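Local coordinates for neutral ceramidase (Pseudomonas aeruginosa, PDB 2ZWS), which hydrolyses the N-acyl linkage of ceramides to give sphingosine and free fatty acid, can run the reverse synthesis, and carries one zinc ion per subunit, at residues 156-160 with 176-180; 202-207 with 248-252. All blocks are in the same frame, centred on the assembly; numbering follows the deposited sequence.

Interaction 1 of 2, residues 156-160 with 176-180; sequences ASRNR and DGIDP. Unlike the reference sequence in segment 156-160: Ser-157 (reference Asn).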
ATOM      1  N   ALA A 156     -13.541   8.398 -11.409  1.00 15.91           N
ATOM      2  CA  ALA A 156     -12.391   7.508 -11.145  1.00 15.20           C
ATOM      3  C   ALA A 156     -12.784   6.195 -10.445  1.00 15.30           C
ATOM      4  O   ALA A 156     -12.021   5.215 -10.483  1.00 15.84           O
ATOM      5  CB  ALA A 156     -11.299   8.258 -10.345  1.00 16.33           C
ATOM      6  N   SER A 157     -13.952   6.175  -9.795  1.00 15.15           N
ATOM      7  CA  SER A 157     -14.368   5.060  -8.946  1.00 14.99           C
ATOM      8  C   SER A 157     -15.823   4.684  -9.147  1.00 14.35           C
ATOM      9  O   SER A 157     -16.597   5.419  -9.783  1.00 15.42           O
ATOM     10  CB  SER A 157     -14.170   5.416  -7.473  1.00 14.81           C
ATOM     11  OG  SER A 157     -14.910   6.586  -7.153  1.00 15.39           O
ATOM     12  N   ARG A 158     -16.188   3.518  -8.633  1.00 14.26           N
ATOM     13  CA  ARG A 158     -17.580   3.070  -8.664  0.50 15.52           C
ATOM     14  C   ARG A 158     -17.820   2.173  -7.458  1.00 15.74           C
ATOM     15  O   ARG A 158     -16.886   1.521  -6.968  1.00 15.93           O
ATOM     16  CB  ARG A 158     -17.903   2.349  -9.978  0.50 15.46           C
ATOM     17  CG  ARG A 158     -17.153   1.039 -10.184  0.50 15.95           C
ATOM     18  CD  ARG A 158     -17.615   0.311 -11.459  0.50 17.02           C
ATOM     19  NE  ARG A 158     -18.928  -0.316 -11.291  0.50 19.08           N
ATOM     20  CZ  ARG A 158     -19.152  -1.486 -10.692  0.50 21.30           C
ATOM     21  NH1 ARG A 158     -18.151  -2.210 -10.209  0.50 22.92           N
ATOM     22  NH2 ARG A 158     -20.392  -1.939 -10.584  0.50 23.44           N
ATOM     23  N   ASN A 159     -19.054   2.149  -6.967  1.00 15.41           N
ATOM     24  CA  ASN A 159     -19.365   1.285  -5.856  1.00 15.65           C
ATOM     25  C   ASN A 159     -19.591  -0.136  -6.336  1.00 16.16           C
ATOM     26  O   ASN A 159     -20.428  -0.380  -7.211  1.00 16.27           O
ATOM     27  CB  ASN A 159     -20.616   1.793  -5.114  1.00 16.53           C
ATOM     28  CG  ASN A 159     -20.765   1.168  -3.749  1.00 15.65           C
ATOM     29  OD1 ASN A 159     -20.942  -0.057  -3.616  1.00 17.03           O
ATOM     30  ND2 ASN A 159     -20.728   2.010  -2.712  1.00 15.58           N
ATOM     31  N   ARG A 160     -18.903  -1.087  -5.720  1.00 15.92           N
ATOM     32  CA  ARG A 160     -18.986  -2.488  -6.155  1.00 16.67           C
ATOM     33  C   ARG A 160     -20.020  -3.297  -5.380  1.00 17.58           C
ATOM     34  O   ARG A 160     -20.236  -4.488  -5.643  1.00 18.36           O
ATOM     35  CB  ARG A 160     -17.579  -3.129  -6.080  1.00 16.08           C
ATOM     36  CG  ARG A 160     -17.109  -3.325  -4.691  1.00 15.51           C
ATOM     37  CD  ARG A 160     -15.691  -3.852  -4.622  1.00 16.11           C
ATOM     38  NE  ARG A 160     -15.375  -4.237  -3.253  1.00 16.75           N
ATOM     39  CZ  ARG A 160     -14.190  -4.725  -2.871  1.00 16.07           C
ATOM     40  NH1 ARG A 160     -13.190  -4.873  -3.755  1.00 17.79           N
ATOM     41  NH2 ARG A 160     -14.011  -5.073  -1.608  1.00 15.75           N
ATOM     42  N   ASP A 176     -24.841   8.139  -5.516  1.00 19.26           N
ATOM     43  CA  ASP A 176     -24.188   7.332  -6.580  1.00 19.13           C
ATOM     44  C   ASP A 176     -23.326   6.190  -6.005  1.00 18.96           C
ATOM     45  O   ASP A 176     -22.771   5.388  -6.759  1.00 19.54           O
ATOM     46  CB  ASP A 176     -23.371   8.209  -7.555  1.00 18.98           C
ATOM     47  CG  ASP A 176     -22.252   8.996  -6.874  1.00 20.37           C
ATOM     48  OD1 ASP A 176     -21.480   9.682  -7.601  1.00 21.89           O
ATOM     49  OD2 ASP A 176     -22.126   8.938  -5.633  1.00 19.77           O
ATOM     50  N   GLY A 177     -23.255   6.101  -4.674  1.00 18.46           N
ATOM     51  CA  GLY A 177     -22.448   5.089  -3.982  1.00 18.20           C
ATOM     52  C   GLY A 177     -20.955   5.394  -3.880  1.00 18.34           C
ATOM     53  O   GLY A 177     -20.209   4.593  -3.321  1.00 18.38           O
ATOM     54  N   ILE A 178     -20.568   6.572  -4.360  1.00 18.20           N
ATOM     55  CA  ILE A 178     -19.179   7.035  -4.481  1.00 19.66           C
ATOM     56  C   ILE A 178     -18.891   8.049  -3.377  1.00 18.48           C
ATOM     57  O   ILE A 178     -19.769   8.863  -3.047  1.00 19.40           O
ATOM     58  CB  ILE A 178     -18.999   7.696  -5.916  1.00 21.09           C
ATOM     59  CG1 ILE A 178     -18.964   6.606  -6.985  1.00 23.17           C
ATOM     60  CG2 ILE A 178     -17.843   8.630  -6.054  1.00 21.92           C
ATOM     61  CD1 ILE A 178     -18.152   5.493  -6.580  1.00 28.28           C
ATOM     62  N   ASP A 179     -17.682   8.000  -2.805  1.00 17.01           N
ATOM     63  CA  ASP A 179     -17.211   9.119  -2.017  1.00 16.27           C
ATOM     64  C   ASP A 179     -16.292   9.917  -2.940  1.00 16.05           C
ATOM     65  O   ASP A 179     -15.181   9.473  -3.263  1.00 15.67           O
ATOM     66  CB  ASP A 179     -16.467   8.659  -0.753  1.00 15.88           C
ATOM     67  CG  ASP A 179     -15.895   9.822   0.045  1.00 15.45           C
ATOM     68  OD1 ASP A 179     -16.066  11.000  -0.363  1.00 16.45           O
ATOM     69  OD2 ASP A 179     -15.265   9.549   1.084  1.00 17.07           O
ATOM     70  N   PRO A 180     -16.764  11.059  -3.451  1.00 15.92           N
ATOM     71  CA  PRO A 180     -15.999  11.721  -4.490  1.00 16.51           C
ATOM     72  C   PRO A 180     -14.918  12.620  -3.893  1.00 16.17           C
ATOM     73  O   PRO A 180     -14.139  13.214  -4.619  1.00 16.75           O
ATOM     74  CB  PRO A 180     -17.062  12.560  -5.194  1.00 17.40           C
ATOM     75  CG  PRO A 180     -17.939  12.971  -4.089  1.00 17.38           C
ATOM     76  CD  PRO A 180     -18.005  11.787  -3.136  1.00 16.42           C
TER
HETATM   77  O   HOH W   1     -14.449   7.199  -4.592  1.00 14.37           O
HETATM   78  O   HOH W   2     -21.233   3.736  -8.132  1.00 17.16           O
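Asn-159 reaches from the short strand 157-159 to the turn at Gly-177, and its amide makes the direct hydrogen bond of this contact. Its CB lies 3.3 Å from Gly-177 O. CG leaves CB anti to the backbone N (chi1 -164°), and ND2 then closes on Gly-177 O at 2.7 Å. The bond is nearly straight, 172° at the hydrogen; it runs in the plane of the Asn-159 amide and lands on a lone pair of the carbonyl. At the other tip OD1 accepts from Ser-161 N, so both ends of the amide are held and its rotation is fixed.

Beside it, Ile-178 lays its long branch across the strand: CD1 sits over the backbone, 3.2 Å from Arg-158 CA, while CG2 comes 3.7 Å from Ser-157 OG. Two waters close the flanks. One accepts a hydrogen bond from Ser-157 OG and donates one to Asp-179 O; the other accepts from Asn-159 N and donates to Asp-176 O, 2.6 Å away. Asp-176 OD2 also receives Ile-178 N, an Asx turn that shapes the loop. The side-chain amide and the two bridging waters thus make the polar links, with Ile-178 packed against the strand backbone between them, and no direct backbone-to-backbone hydrogen bond joins the two segments.

Interaction 2 of 2, residues 202-207 with 248-252; sequences PVHSTS and NLSPN. With ZN (zinc ion), chain B; GOL (glycerol), chain M.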
ATOM      1  N   PRO A 202     -10.631   7.616  -1.953  1.00 12.40           N
ATOM      2  CA  PRO A 202     -10.852   6.159  -1.871  1.00 12.41           C
ATOM      3  C   PRO A 202     -11.147   5.498  -3.206  1.00 13.48           C
ATOM      4  O   PRO A 202     -12.119   5.854  -3.884  1.00 13.50           O
ATOM      5  CB  PRO A 202     -12.074   6.040  -0.944  1.00 14.05           C
ATOM      6  CG  PRO A 202     -12.877   7.337  -1.245  1.00 12.47           C
ATOM      7  CD  PRO A 202     -11.867   8.397  -1.706  1.00 11.45           C
ATOM      8  N   VAL A 203     -10.333   4.508  -3.559  1.00 12.95           N
ATOM      9  CA  VAL A 203     -10.592   3.648  -4.717  1.00 12.95           C
ATOM     10  C   VAL A 203      -9.658   2.448  -4.612  1.00 13.41           C
ATOM     11  O   VAL A 203      -8.463   2.645  -4.400  1.00 13.39           O
ATOM     12  CB  VAL A 203     -10.417   4.403  -6.084  1.00 13.77           C
ATOM     13  CG1 VAL A 203      -8.963   4.957  -6.288  1.00 13.45           C
ATOM     14  CG2 VAL A 203     -10.876   3.508  -7.256  1.00 14.58           C
ATOM     15  N   HIS A 204     -10.201   1.234  -4.718  1.00 13.18           N
ATOM     16  CA  HIS A 204      -9.330   0.050  -4.716  1.00 13.43           C
ATOM     17  C   HIS A 204      -8.222   0.161  -5.762  1.00 13.15           C
ATOM     18  O   HIS A 204      -8.465   0.536  -6.910  1.00 14.26           O
ATOM     19  CB  HIS A 204     -10.107  -1.256  -4.923  1.00 13.61           C
ATOM     20  CG  HIS A 204     -10.497  -1.925  -3.648  1.00 14.40           C
ATOM     21  ND1 HIS A 204     -11.489  -1.432  -2.819  1.00 14.33           N
ATOM     22  CD2 HIS A 204     -10.025  -3.050  -3.054  1.00 13.00           C
ATOM     23  CE1 HIS A 204     -11.585  -2.219  -1.756  1.00 13.43           C
ATOM     24  NE2 HIS A 204     -10.700  -3.199  -1.874  1.00 16.74           N
ATOM     25  N   SER A 205      -7.017  -0.205  -5.341  1.00 13.75           N
ATOM     26  CA  SER A 205      -5.871  -0.215  -6.227  1.00 14.01           C
ATOM     27  C   SER A 205      -5.729  -1.600  -6.870  1.00 14.26           C
ATOM     28  O   SER A 205      -4.766  -2.360  -6.618  1.00 14.10           O
ATOM     29  CB  SER A 205      -4.608   0.202  -5.453  1.00 14.60           C
ATOM     30  OG  SER A 205      -4.713   1.586  -5.130  1.00 18.16           O
ATOM     31  N   THR A 206      -6.690  -1.891  -7.741  1.00 14.28           N
ATOM     32  CA  THR A 206      -6.875  -3.237  -8.298  1.00 13.72           C
ATOM     33  C   THR A 206      -6.957  -3.162  -9.817  1.00 14.21           C
ATOM     34  O   THR A 206      -7.531  -4.034 -10.460  1.00 15.64           O
ATOM     35  CB  THR A 206      -8.192  -3.863  -7.785  1.00 13.43           C
ATOM     36  OG1 THR A 206      -9.265  -2.924  -7.979  1.00 14.25           O
ATOM     37  CG2 THR A 206      -8.114  -4.215  -6.306  1.00 15.42           C
ATOM     38  N   SER A 207      -6.417  -2.094 -10.406  1.00 12.74           N
ATOM     39  CA  SER A 207      -6.403  -2.015 -11.869  1.00 13.55           C
ATOM     40  C   SER A 207      -5.602  -3.151 -12.507  1.00 13.53           C
ATOM     41  O   SER A 207      -5.943  -3.606 -13.593  1.00 14.05           O
ATOM     42  CB  SER A 207      -5.859  -0.661 -12.326  1.00 13.40           C
ATOM     43  OG  SER A 207      -6.725   0.380 -11.893  1.00 14.13           O
ATOM     44  N   ASN A 248     -15.864  -0.476  -0.301  1.00 14.46           N
ATOM     45  CA  ASN A 248     -16.820  -0.896  -1.321  1.00 14.12           C
ATOM     46  C   ASN A 248     -16.645  -0.142  -2.641  1.00 14.70           C
ATOM     47  O   ASN A 248     -17.579  -0.045  -3.436  1.00 15.65           O
ATOM     48  CB  ASN A 248     -18.300  -0.827  -0.811  1.00 14.33           C
ATOM     49  CG  ASN A 248     -18.669   0.545  -0.211  1.00 15.19           C
ATOM     50  OD1 ASN A 248     -17.808   1.426  -0.061  1.00 14.29           O
ATOM     51  ND2 ASN A 248     -19.962   0.739   0.102  1.00 16.72           N
ATOM     52  N   LEU A 249     -15.424   0.359  -2.888  1.00 13.96           N
ATOM     53  CA  LEU A 249     -15.149   1.171  -4.075  1.00 14.44           C
ATOM     54  C   LEU A 249     -14.063   0.561  -4.973  1.00 14.21           C
ATOM     55  O   LEU A 249     -12.930   0.322  -4.531  1.00 14.64           O
ATOM     56  CB  LEU A 249     -14.717   2.586  -3.670  1.00 14.37           C
ATOM     57  CG  LEU A 249     -15.766   3.484  -3.023  1.00 16.81           C
ATOM     58  CD1 LEU A 249     -15.082   4.713  -2.444  1.00 18.07           C
ATOM     59  CD2 LEU A 249     -16.750   3.930  -4.077  1.00 18.43           C
ATOM     60  N   SER A 250     -14.422   0.376  -6.234  1.00 14.01           N
ATOM     61  CA  SER A 250     -13.536  -0.144  -7.273  1.00 15.40           C
ATOM     62  C   SER A 250     -13.155   0.950  -8.266  1.00 14.91           C
ATOM     63  O   SER A 250     -13.858   1.972  -8.403  1.00 14.01           O
ATOM     64  CB  SER A 250     -14.289  -1.191  -8.100  1.00 16.77           C
ATOM     65  OG  SER A 250     -14.587  -2.332  -7.330  1.00 20.60           O
ATOM     66  N   PRO A 251     -12.085   0.724  -9.043  1.00 15.14           N
ATOM     67  CA  PRO A 251     -11.834   1.653 -10.155  1.00 15.13           C
ATOM     68  C   PRO A 251     -13.047   1.665 -11.092  1.00 15.52           C
ATOM     69  O   PRO A 251     -13.720   0.623 -11.319  1.00 16.92           O
ATOM     70  CB  PRO A 251     -10.630   1.032 -10.878  1.00 15.63           C
ATOM     71  CG  PRO A 251      -9.965   0.189  -9.816  1.00 17.40           C
ATOM     72  CD  PRO A 251     -11.091  -0.372  -8.986  1.00 15.32           C
ATOM     73  N   ASN A 252     -13.334   2.833 -11.629  1.00 15.44           N
ATOM     74  CA  ASN A 252     -14.355   2.913 -12.659  1.00 15.81           C
ATOM     75  C   ASN A 252     -13.880   2.174 -13.911  1.00 16.27           C
ATOM     76  O   ASN A 252     -12.668   2.039 -14.135  1.00 16.34           O
ATOM     77  CB  ASN A 252     -14.591   4.374 -12.997  1.00 16.56           C
ATOM     78  CG  ASN A 252     -15.817   4.596 -13.883  1.00 16.21           C
ATOM     79  OD1 ASN A 252     -16.712   3.727 -14.009  1.00 18.42           O
ATOM     80  ND2 ASN A 252     -15.838   5.741 -14.545  1.00 17.77           N
TER
HETATM   81 ZN    ZN B 647      -9.922  -4.427  -0.342  1.00 14.79          ZN
HETATM   82  C1  GOL M 658     -10.726  -3.579 -10.701  1.00 38.33           C
HETATM   83  O1  GOL M 658     -10.024  -4.535 -11.473  1.00 37.74           O
HETATM   84  C2  GOL M 658     -12.175  -3.503 -11.176  1.00 36.75           C
HETATM   85  O2  GOL M 658     -13.006  -3.921 -10.130  1.00 38.27           O
HETATM   86  C3  GOL M 658     -12.521  -2.058 -11.522  1.00 39.29           C
HETATM   87  O3  GOL M 658     -13.749  -1.953 -12.197  1.00 32.77           O
HETATM   88  O   HOH W   3     -12.008  -3.785  -6.876  1.00 16.38           O
HETATM   89  O   HOH W   4      -9.174  -6.135  -1.342  1.00 20.14           O
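His-204 grips Leu-249 O twice, through its backbone N (2.9 Å) and through ring ND1 (2.8 Å). The two donors approach from opposite faces of the carbonyl plane, and the ring bond is the more bent, 139° at the hydrogen. With ND1 tied down, the imidazole is oriented to offer NE2 to the zinc ion at 2.1 Å; His-97, Glu-411, Tyr-448 and water complete the site.

The rest of the tight part is van der Waals packing. Leu-249 CG stands beside its own backbone N (chi1 -68°), which brings CD1 alongside the Pro-202 ring, 3.6 Å from Pro-202 CB. Val-203 CG2 leans on the Ser-250–Pro-251 peptide, and Pro-251 CG comes 3.3 Å from His-204 O.

The other side is wetter. The Thr-206 side chain crosses that of Pro-251 at about a right angle, with OG1 3.3 Å from CD, but OG1 reaches Ser-250 OG, the nucleophile by similarity, only through a water. A glycerol, probably from the crystallisation liquor, lies beyond: its O1 donates to Thr-206 O and its O3 to Pro-251 O, 2.7 Å away, consistent with an accessible pocket beside the serine.

Strand 249-251 pairs with strand 157-159. Helix 265-286 touches Val-203 and Ser-207, while helix 218-231 supplies Asn-219, which hydrogen-bonds Ser-207 OG and packs against Pro-251.

Interactions 1 and 2 lie side by side, with centres about 9 Å apart, and share the two-stranded antiparallel sheet of 157-159 and 249-251. Probable hydrogen bonds join them, Arg-158 N to Ser-250 O and Arg-160 N to Asn-248 O, each 2.8 Å. Apolar packing continues across the join, where Ile-178 CD1 lies 3.3 Å from Leu-249 CD2. The contacts thus run in sequence from loop 176-180 across the two strands to loop 202-207 and the zinc ion, which is about 12 Å from the Asn-159 side chain. Segment 156-160 also reaches the site: in the conformer given, the Arg-158 side chain is about 4 Å from that of Ser-250, and Arg-160 NH2 hydrogen-bonds Tyr-448 OH, a zinc ligand.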